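Local coordinates for protein FeoA (Thermococcus thioreducens, PDB 3E19) that probably takes part in regulating ferrous iron uptake, as a small SH3-like beta-barrel protein, at residues V4-E9 with R71-K76; G16-I21 with A40-L45; V32-T37 with V60-G65. All blocks are in the same frame, centred on the assembly; numbering follows the deposited sequence.

Contact 1 of 3, residues V4-E9 with R71-K76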
loop_
_atom_site.group_PDB
_atom_site.type_symbol
_atom_site.label_atom_id
_atom_site.label_comp_id
_atom_site.label_asym_id
_atom_site.label_seq_id
_atom_site.Cartn_x
_atom_site.Cartn_y
_atom_site.Cartn_z
ATOM N N VAL C 4 -12.487 -36.044 -9.577
ATOM C CA VAL C 4 -12.060 -35.386 -8.379
ATOM C C VAL C 4 -10.570 -35.567 -8.293
ATOM O O VAL C 4 -10.064 -36.679 -8.144
ATOM C CB VAL C 4 -12.722 -35.969 -7.150
ATOM C CG1 VAL C 4 -12.134 -35.330 -5.875
ATOM C CG2 VAL C 4 -14.251 -35.790 -7.246
ATOM N N VAL C 5 -9.860 -34.467 -8.436
ATOM C CA VAL C 5 -8.395 -34.538 -8.587
ATOM C C VAL C 5 -7.736 -33.424 -7.824
ATOM O O VAL C 5 -8.382 -32.409 -7.587
ATOM C CB VAL C 5 -8.012 -34.396 -10.061
ATOM C CG1 VAL C 5 -8.556 -35.586 -10.863
ATOM C CG2 VAL C 5 -8.472 -33.098 -10.609
ATOM N N PRO C 6 -6.465 -33.609 -7.422
ATOM C CA PRO C 6 -5.711 -32.511 -6.840
ATOM C C PRO C 6 -5.467 -31.389 -7.834
ATOM O O PRO C 6 -5.323 -31.613 -9.041
ATOM C CB PRO C 6 -4.382 -33.167 -6.421
ATOM C CG PRO C 6 -4.666 -34.634 -6.406
ATOM C CD PRO C 6 -5.657 -34.844 -7.478
ATOM N N LEU C 7 -5.418 -30.166 -7.332
ATOM C CA LEU C 7 -5.228 -29.042 -8.206
ATOM C C LEU C 7 -3.924 -29.229 -8.971
ATOM O O LEU C 7 -3.850 -28.835 -10.114
ATOM C CB LEU C 7 -5.242 -27.754 -7.404
ATOM C CG LEU C 7 -4.759 -26.475 -8.058
ATOM C CD1 LEU C 7 -5.622 -26.216 -9.220
ATOM C CD2 LEU C 7 -4.822 -25.358 -7.002
ATOM N N SER C 8 -2.923 -29.839 -8.340
ATOM C CA SER C 8 -1.615 -30.163 -8.976
ATOM C C SER C 8 -1.710 -30.981 -10.262
ATOM O O SER C 8 -0.758 -30.977 -11.063
ATOM C CB SER C 8 -0.725 -30.906 -7.983
ATOM O OG SER C 8 -1.346 -32.104 -7.523
ATOM N N GLU C 9 -2.827 -31.684 -10.464
ATOM C CA GLU C 9 -3.029 -32.505 -11.640
ATOM C C GLU C 9 -3.866 -31.853 -12.716
ATOM O O GLU C 9 -4.095 -32.458 -13.738
ATOM C CB GLU C 9 -3.597 -33.886 -11.255
ATOM C CG GLU C 9 -2.554 -34.686 -10.557
ATOM C CD GLU C 9 -3.074 -35.927 -9.850
ATOM O OE1 GLU C 9 -4.161 -36.434 -10.210
ATOM O OE2 GLU C 9 -2.355 -36.380 -8.919
ATOM N N ARG C 71 -2.480 -30.484 -2.111
ATOM C CA ARG C 71 -3.399 -30.483 -1.009
ATOM C C ARG C 71 -4.790 -29.965 -1.329
ATOM O O ARG C 71 -5.674 -30.045 -0.451
ATOM C CB ARG C 71 -2.898 -29.611 0.139
ATOM C CG ARG C 71 -1.504 -29.896 0.565
ATOM C CD ARG C 71 -1.274 -31.212 1.225
ATOM N NE ARG C 71 -0.050 -31.009 2.009
ATOM C CZ ARG C 71 0.073 -31.149 3.330
ATOM N NH1 ARG C 71 -0.935 -31.579 4.083
ATOM N NH2 ARG C 71 1.254 -30.905 3.898
ATOM N N VAL C 72 -4.997 -29.417 -2.532
ATOM C CA VAL C 72 -6.283 -28.887 -2.899
ATOM C C VAL C 72 -7.050 -29.929 -3.755
ATOM O O VAL C 72 -6.655 -30.195 -4.872
ATOM C CB VAL C 72 -6.143 -27.550 -3.618
ATOM C CG1 VAL C 72 -7.494 -26.962 -3.931
ATOM C CG2 VAL C 72 -5.329 -26.599 -2.801
ATOM N N MET C 73 -8.125 -30.537 -3.240
ATOM C CA MET C 73 -8.891 -31.511 -4.045
ATOM C C MET C 73 -10.030 -30.789 -4.723
ATOM O O MET C 73 -10.808 -30.066 -4.081
ATOM C CB MET C 73 -9.472 -32.646 -3.144
ATOM C CG MET C 73 -8.415 -33.479 -2.459
ATOM S SD MET C 73 -7.279 -34.231 -3.669
ATOM C CE MET C 73 -8.564 -34.911 -4.804
ATOM N N VAL C 74 -10.174 -30.989 -6.005
ATOM C CA VAL C 74 -11.072 -30.184 -6.790
ATOM C C VAL C 74 -11.997 -31.145 -7.533
ATOM O O VAL C 74 -11.533 -32.171 -8.058
ATOM C CB VAL C 74 -10.273 -29.332 -7.768
ATOM C CG1 VAL C 74 -11.171 -28.435 -8.636
ATOM C CG2 VAL C 74 -9.282 -28.487 -6.970
ATOM N N ARG C 75 -13.277 -30.817 -7.590
ATOM C CA ARG C 75 -14.160 -31.489 -8.545
ATOM C C ARG C 75 -14.237 -30.675 -9.827
ATOM O O ARG C 75 -14.578 -29.502 -9.789
ATOM C CB ARG C 75 -15.539 -31.706 -7.962
ATOM C CG ARG C 75 -16.339 -30.480 -7.544
ATOM C CD ARG C 75 -17.654 -30.995 -6.892
ATOM N NE ARG C 75 -18.566 -31.607 -7.859
ATOM C CZ ARG C 75 -19.648 -32.339 -7.544
ATOM N NH1 ARG C 75 -20.408 -32.812 -8.523
ATOM N NH2 ARG C 75 -19.932 -32.670 -6.277
ATOM N N LYS C 76 -13.857 -31.293 -10.947
ATOM C CA LYS C 76 -13.862 -30.626 -12.247
ATOM C C LYS C 76 -15.271 -30.334 -12.683
ATOM O O LYS C 76 -16.214 -31.100 -12.389
ATOM C CB LYS C 76 -13.173 -31.482 -13.304
ATOM C CG LYS C 76 -11.664 -31.545 -13.080
ATOM C CD LYS C 76 -10.932 -32.472 -14.092
ATOM C CE LYS C 76 -10.537 -31.733 -15.367
ATOM N NZ LYS C 76 -9.578 -32.582 -16.193
#

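Contact 2 of 3, residues G16-I21 with A40-L45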
loop_
_atom_site.group_PDB
_atom_site.type_symbol
_atom_site.label_atom_id
_atom_site.label_comp_id
_atom_site.label_asym_id
_atom_site.label_seq_id
_atom_site.Cartn_x
_atom_site.Cartn_y
_atom_site.Cartn_z
ATOM N N GLY C 16 -12.835 -25.951 -11.815
ATOM C CA GLY C 16 -13.472 -26.805 -10.849
ATOM C C GLY C 16 -13.822 -26.098 -9.541
ATOM O O GLY C 16 -13.546 -24.907 -9.349
ATOM N N ILE C 17 -14.375 -26.870 -8.634
ATOM C CA ILE C 17 -14.817 -26.391 -7.328
ATOM C C ILE C 17 -14.000 -27.125 -6.293
ATOM O O ILE C 17 -13.927 -28.360 -6.307
ATOM C CB ILE C 17 -16.337 -26.691 -7.085
ATOM C CG1 ILE C 17 -17.199 -26.096 -8.159
ATOM C CG2 ILE C 17 -16.796 -26.165 -5.704
ATOM C CD1 ILE C 17 -18.642 -26.680 -8.177
ATOM N N VAL C 18 -13.403 -26.398 -5.364
ATOM C CA VAL C 18 -12.653 -27.033 -4.298
ATOM C C VAL C 18 -13.589 -27.837 -3.402
ATOM O O VAL C 18 -14.636 -27.320 -2.965
ATOM C CB VAL C 18 -11.919 -26.002 -3.413
ATOM C CG1 VAL C 18 -11.168 -26.710 -2.302
ATOM C CG2 VAL C 18 -11.035 -25.081 -4.270
ATOM N N VAL C 19 -13.189 -29.066 -3.085
ATOM C CA VAL C 19 -14.032 -29.957 -2.300
ATOM C C VAL C 19 -13.406 -30.215 -0.948
ATOM O O VAL C 19 -14.139 -30.387 0.004
ATOM C CB VAL C 19 -14.389 -31.303 -3.028
ATOM C CG1 VAL C 19 -15.280 -31.022 -4.224
ATOM C CG2 VAL C 19 -13.156 -32.144 -3.413
ATOM N N ASN C 20 -12.089 -30.177 -0.851
ATOM C CA ASN C 20 -11.384 -30.547 0.362
ATOM C C ASN C 20 -9.986 -29.989 0.358
ATOM O O ASN C 20 -9.375 -29.958 -0.667
ATOM C CB ASN C 20 -11.237 -32.052 0.434
ATOM C CG ASN C 20 -10.964 -32.555 1.829
ATOM O OD1 ASN C 20 -11.893 -32.683 2.646
ATOM N ND2 ASN C 20 -9.725 -32.921 2.091
ATOM N N ILE C 21 -9.501 -29.572 1.512
ATOM C CA ILE C 21 -8.130 -29.181 1.693
ATOM C C ILE C 21 -7.494 -30.257 2.569
ATOM O O ILE C 21 -7.991 -30.506 3.652
ATOM C CB ILE C 21 -8.050 -27.831 2.453
ATOM C CG1 ILE C 21 -8.780 -26.726 1.705
ATOM C CG2 ILE C 21 -6.592 -27.450 2.709
ATOM C CD1 ILE C 21 -8.396 -26.577 0.232
ATOM N N ALA C 40 -15.086 -22.682 -3.298
ATOM C CA ALA C 40 -14.521 -21.741 -4.257
ATOM C C ALA C 40 -14.290 -22.410 -5.605
ATOM O O ALA C 40 -13.996 -23.604 -5.651
ATOM C CB ALA C 40 -13.170 -21.126 -3.699
ATOM N N THR C 41 -14.419 -21.618 -6.688
ATOM C CA THR C 41 -14.172 -22.061 -8.055
ATOM C C THR C 41 -12.803 -21.562 -8.490
ATOM O O THR C 41 -12.394 -20.445 -8.197
ATOM C CB THR C 41 -15.282 -21.588 -8.994
ATOM O OG1 THR C 41 -16.528 -22.131 -8.537
ATOM C CG2 THR C 41 -15.043 -21.984 -10.451
ATOM N N ILE C 42 -12.078 -22.449 -9.125
ATOM C CA ILE C 42 -10.744 -22.183 -9.568
ATOM C C ILE C 42 -10.674 -22.444 -11.072
ATOM O O ILE C 42 -11.284 -23.403 -11.573
ATOM C CB ILE C 42 -9.715 -23.028 -8.728
ATOM C CG1 ILE C 42 -8.336 -23.080 -9.383
ATOM C CG2 ILE C 42 -10.163 -24.434 -8.457
ATOM C CD1 ILE C 42 -7.312 -23.379 -8.386
ATOM N N GLN C 43 -9.964 -21.569 -11.782
ATOM C CA GLN C 43 -9.521 -21.850 -13.128
ATOM C C GLN C 43 -8.025 -21.882 -13.201
ATOM O O GLN C 43 -7.341 -20.995 -12.683
ATOM C CB GLN C 43 -10.004 -20.816 -14.130
ATOM C CG GLN C 43 -9.726 -21.245 -15.589
ATOM C CD GLN C 43 -10.105 -20.158 -16.582
ATOM O OE1 GLN C 43 -9.631 -20.138 -17.735
ATOM N NE2 GLN C 43 -10.929 -19.217 -16.130
ATOM N N VAL C 44 -7.529 -22.911 -13.878
ATOM C CA VAL C 44 -6.123 -23.066 -14.088
ATOM C C VAL C 44 -5.784 -22.329 -15.377
ATOM O O VAL C 44 -6.421 -22.576 -16.410
ATOM C CB VAL C 44 -5.763 -24.518 -14.184
ATOM C CG1 VAL C 44 -4.236 -24.656 -14.397
ATOM C CG2 VAL C 44 -6.267 -25.207 -12.886
ATOM N N LEU C 45 -4.829 -21.405 -15.275
ATOM C CA LEU C 45 -4.438 -20.543 -16.397
ATOM C C LEU C 45 -3.144 -21.004 -17.064
ATOM O O LEU C 45 -3.015 -20.890 -18.258
ATOM C CB LEU C 45 -4.257 -19.102 -15.928
ATOM C CG LEU C 45 -5.444 -18.402 -15.274
ATOM C CD1 LEU C 45 -5.127 -16.948 -15.120
ATOM C CD2 LEU C 45 -6.703 -18.547 -16.090
#

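Contact 3 of 3, residues V32-T37 with V60-G65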
loop_
_atom_site.group_PDB
_atom_site.type_symbol
_atom_site.label_atom_id
_atom_site.label_comp_id
_atom_site.label_asym_id
_atom_site.label_seq_id
_atom_site.Cartn_x
_atom_site.Cartn_y
_atom_site.Cartn_z
ATOM N N VAL C 32 -6.127 -20.516 2.271
ATOM C CA VAL C 32 -7.326 -19.685 2.325
ATOM C C VAL C 32 -6.976 -18.286 1.818
ATOM O O VAL C 32 -7.805 -17.622 1.236
ATOM C CB VAL C 32 -7.896 -19.610 3.739
ATOM C CG1 VAL C 32 -6.902 -18.874 4.635
ATOM C CG2 VAL C 32 -9.267 -18.901 3.744
ATOM N N SER C 33 -5.716 -17.882 1.965
ATOM C CA SER C 33 -5.247 -16.583 1.483
ATOM C C SER C 33 -5.178 -16.479 -0.054
ATOM O O SER C 33 -4.998 -15.390 -0.605
ATOM C CB SER C 33 -3.919 -16.180 2.177
ATOM O OG SER C 33 -2.755 -16.761 1.598
ATOM N N MET C 34 -5.353 -17.602 -0.745
ATOM C CA MET C 34 -5.473 -17.597 -2.222
ATOM C C MET C 34 -6.898 -17.930 -2.619
ATOM O O MET C 34 -7.178 -18.304 -3.775
ATOM C CB MET C 34 -4.516 -18.610 -2.845
ATOM C CG MET C 34 -3.064 -18.143 -2.886
ATOM S SD MET C 34 -1.925 -19.429 -3.545
ATOM C CE MET C 34 -1.803 -20.417 -2.061
ATOM N N GLY C 35 -7.799 -17.820 -1.642
ATOM C CA GLY C 35 -9.219 -18.110 -1.850
ATOM C C GLY C 35 -9.532 -19.603 -1.914
ATOM O O GLY C 35 -10.670 -19.983 -2.217
ATOM N N LEU C 36 -8.541 -20.464 -1.629
ATOM C CA LEU C 36 -8.714 -21.922 -1.761
ATOM C C LEU C 36 -9.262 -22.542 -0.458
ATOM O O LEU C 36 -8.522 -22.861 0.487
ATOM C CB LEU C 36 -7.434 -22.568 -2.252
ATOM C CG LEU C 36 -6.929 -22.077 -3.592
ATOM C CD1 LEU C 36 -5.479 -22.539 -3.846
ATOM C CD2 LEU C 36 -7.904 -22.521 -4.693
ATOM N N THR C 37 -10.590 -22.595 -0.427
ATOM C CA THR C 37 -11.413 -23.147 0.625
ATOM C C THR C 37 -12.568 -23.918 -0.070
ATOM O O THR C 37 -12.911 -23.604 -1.211
ATOM C CB THR C 37 -12.004 -21.970 1.510
ATOM O OG1 THR C 37 -12.653 -22.471 2.634
ATOM C CG2 THR C 37 -12.997 -21.191 0.789
ATOM N N VAL C 60 -9.114 -13.238 -9.263
ATOM C CA VAL C 60 -7.806 -12.829 -8.811
ATOM C C VAL C 60 -6.788 -13.927 -9.149
ATOM O O VAL C 60 -7.045 -15.125 -8.890
ATOM C CB VAL C 60 -7.794 -12.552 -7.278
ATOM C CG1 VAL C 60 -6.387 -12.177 -6.802
ATOM C CG2 VAL C 60 -8.877 -11.481 -6.914
ATOM N N ARG C 61 -5.633 -13.513 -9.696
ATOM C CA ARG C 61 -4.600 -14.454 -10.114
ATOM C C ARG C 61 -3.574 -14.751 -9.017
ATOM O O ARG C 61 -3.055 -13.845 -8.363
ATOM C CB ARG C 61 -3.914 -13.974 -11.420
ATOM C CG ARG C 61 -4.923 -13.944 -12.589
ATOM C CD ARG C 61 -4.306 -13.635 -13.995
ATOM N NE ARG C 61 -2.839 -13.756 -14.083
ATOM C CZ ARG C 61 -2.176 -14.094 -15.201
ATOM N NH1 ARG C 61 -0.844 -14.158 -15.204
ATOM N NH2 ARG C 61 -2.836 -14.385 -16.319
ATOM N N PHE C 62 -3.261 -16.033 -8.853
ATOM C CA PHE C 62 -2.265 -16.477 -7.916
ATOM C C PHE C 62 -1.337 -17.491 -8.557
ATOM O O PHE C 62 -1.753 -18.266 -9.400
ATOM C CB PHE C 62 -2.937 -17.125 -6.683
ATOM C CG PHE C 62 -3.666 -16.164 -5.846
ATOM C CD1 PHE C 62 -2.962 -15.287 -5.020
ATOM C CD2 PHE C 62 -5.065 -16.082 -5.899
ATOM C CE1 PHE C 62 -3.634 -14.329 -4.253
ATOM C CE2 PHE C 62 -5.725 -15.138 -5.118
ATOM C CZ PHE C 62 -4.990 -14.270 -4.289
ATOM N N ALA C 63 -0.099 -17.542 -8.085
ATOM C CA ALA C 63 0.827 -18.642 -8.406
ATOM C C ALA C 63 0.864 -19.551 -7.204
ATOM O O ALA C 63 0.949 -19.080 -6.035
ATOM C CB ALA C 63 2.212 -18.114 -8.672
ATOM N N ILE C 64 0.793 -20.848 -7.457
ATOM C CA ILE C 64 0.894 -21.812 -6.400
ATOM C C ILE C 64 1.894 -22.883 -6.794
ATOM O O ILE C 64 2.045 -23.193 -7.977
ATOM C CB ILE C 64 -0.535 -22.411 -6.115
ATOM C CG1 ILE C 64 -0.519 -23.334 -4.912
ATOM C CG2 ILE C 64 -1.181 -23.074 -7.383
ATOM C CD1 ILE C 64 -1.969 -23.614 -4.372
ATOM N N GLY C 65 2.595 -23.434 -5.814
ATOM C CA GLY C 65 3.546 -24.486 -6.076
ATOM C C GLY C 65 2.818 -25.788 -6.232
ATOM O O GLY C 65 1.755 -25.974 -5.639
#

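Contact 1 of 3, residues V4-E9 with R71-K76
M73 curls its thioether back over the backbone of V5 and P6, while V4 and V5 line up against the C-terminal strand. With CG beside the backbone N (chi1 -63°) and further bends at chi2 and chi3, the chain doubles over, and its methyl CE comes to 3.5 Å from the carbonyl carbon C of V5. The V4 and M73 side chains cross at about a right angle, V4 CG1 3.8 Å from M73 CE. P6 lies side by side with the methionine, its ring CG 3.8 Å from M73 SD. Strand 4-6 is an outermost strand of the antiparallel sheet of the SH3-like barrel, next to 72-76, and V5 and V74 form a hydrogen-bonded pair. V5 N donates to V74 O (2.9 Å) and V74 N returns the bond to V5 O (2.8 Å). P6 has no N-H to give, and it falls at a non-hydrogen-bonded position opposite M73, where its CA instead makes a C-H...O contact with V72 O (3.2 Å). L7 N then reaches the same oxygen (2.8 Å) as the chain turns into a 3-10 segment. V5 and V74 share a face and both touch M10; L7 packs on I42 and V44.

Contact 2 of 3, residues G16-I21 with A40-L45
G16 and I42 sit opposite each other as a hydrogen-bonded antiparallel pair, and the close packing of the contact gathers round them. G16 N donates to I42 O (3.0 Å) and I42 N returns the bond to G16 O (2.9 Å). A third bond, from V18 N to A40 O (2.9 Å), carries the pairing past I17 and T41. G16 O is also approached by carbon: T41 CA makes a C-H...O contact with it, and I42 CG2 comes within 3.5 Å. That methyl sits between the backbone N and the carbonyl carbon of its own residue, while CG1, anti to N (chi1 165°), leads the rest of the chain away toward L7, L36 and I55. V18 enters on the same buried side; its CG2 is 3.6 Å from A40 O but only loosely against I42 CG2, at 4.3 Å.

The other face, that of I17 and T41, is looser and partly open to solvent. The two side chains cross obliquely at a non-hydrogen-bonded pair, and their nearest approach, I17 CG1 to T41 OG1, is 4.0 Å. I17 turns also to R75 and L77. Beyond this the strands diverge, their short axes running at 125°. A40 packs on T37 of the second subunit. V19 and N20 both face M73 of strand 72-76, forming a classic beta bulge. The strongly inclined antiparallel pair, with a bulge on the 72-76 side of strand 15-21, is in keeping with the bent sheet of a small SH3-like barrel such as the FeoA domain.

Contact 3 of 3, residues V32-T37 with V60-G65
The V32-G35 backbone makes a type I turn, closed by G35 N to V32 O (2.9 Å), and G35, at positive phi, is the C-prime residue of a Schellman motif that ends helix 24-32; across from it, 60-64 runs as an extended strand, with the CA atoms of M34 and F62 6.6 Å apart. M34 has the most surface buried by the contact and reaches across to F62, A63 and I64. Its CG lies over one face of the F62 ring, 3.9 Å from the centroid and offset toward the rim, in a CH-pi contact; the carbons closest beneath it are F62 CD1 and CG. The sulfur makes an oblique Met-aromatic contact, M34 SD standing 5.1 Å from the F62 centroid. CG is beside the backbone N (chi1 -77°) and SD continues the chain in extended form (chi2 176°), carrying it past the phenylalanine toward A63 O; the bend at chi3 then brings the methyl CE to 3.9 Å from I64 CD1. In the SH3-like barrel this places the loop after the helix against the outermost strand of the sheet within the chain, alongside strand 53-57, whose I55 also touches F62 and L36. L36 and I64 reach for each other tip to tip, CD1 to CD1 at 3.7 Å, and both pack on L31 of the helix. An alanine in place of F62 would probably leave M34 CG without its ring face and open a gap beside the S33 and M34 backbone. F62 also meets V32 of the second subunit, while E9 of the third subunit packs on M34 and I64 and accepts, at OE1, a hydrogen bond from G65 N, the N-cap residue of helix 66-69.

Overall arrangement
From the N terminus, strand 4-6 pairs with the C-terminal strand 72-76: contact 1 closes the longest loop, bringing 4-9 to 71-76, and both other contacts fall within it. Strand 15-21 comes next and pairs with 41-46 in contact 2, closing a loop that holds helix 24-32. Contact 3 starts inside that loop, at 32-37, and ends beyond it, at 60-65, so contacts 2 and 3 cross. Strand 72-76 lies between 4-6 and 15-21, joining contact 1 to contact 2 through backbone pairing. Contact 3 lies across the chain's centre from contact 1, yet L7 and V72 reach L36. Contacts 2 and 3 both touch the second subunit.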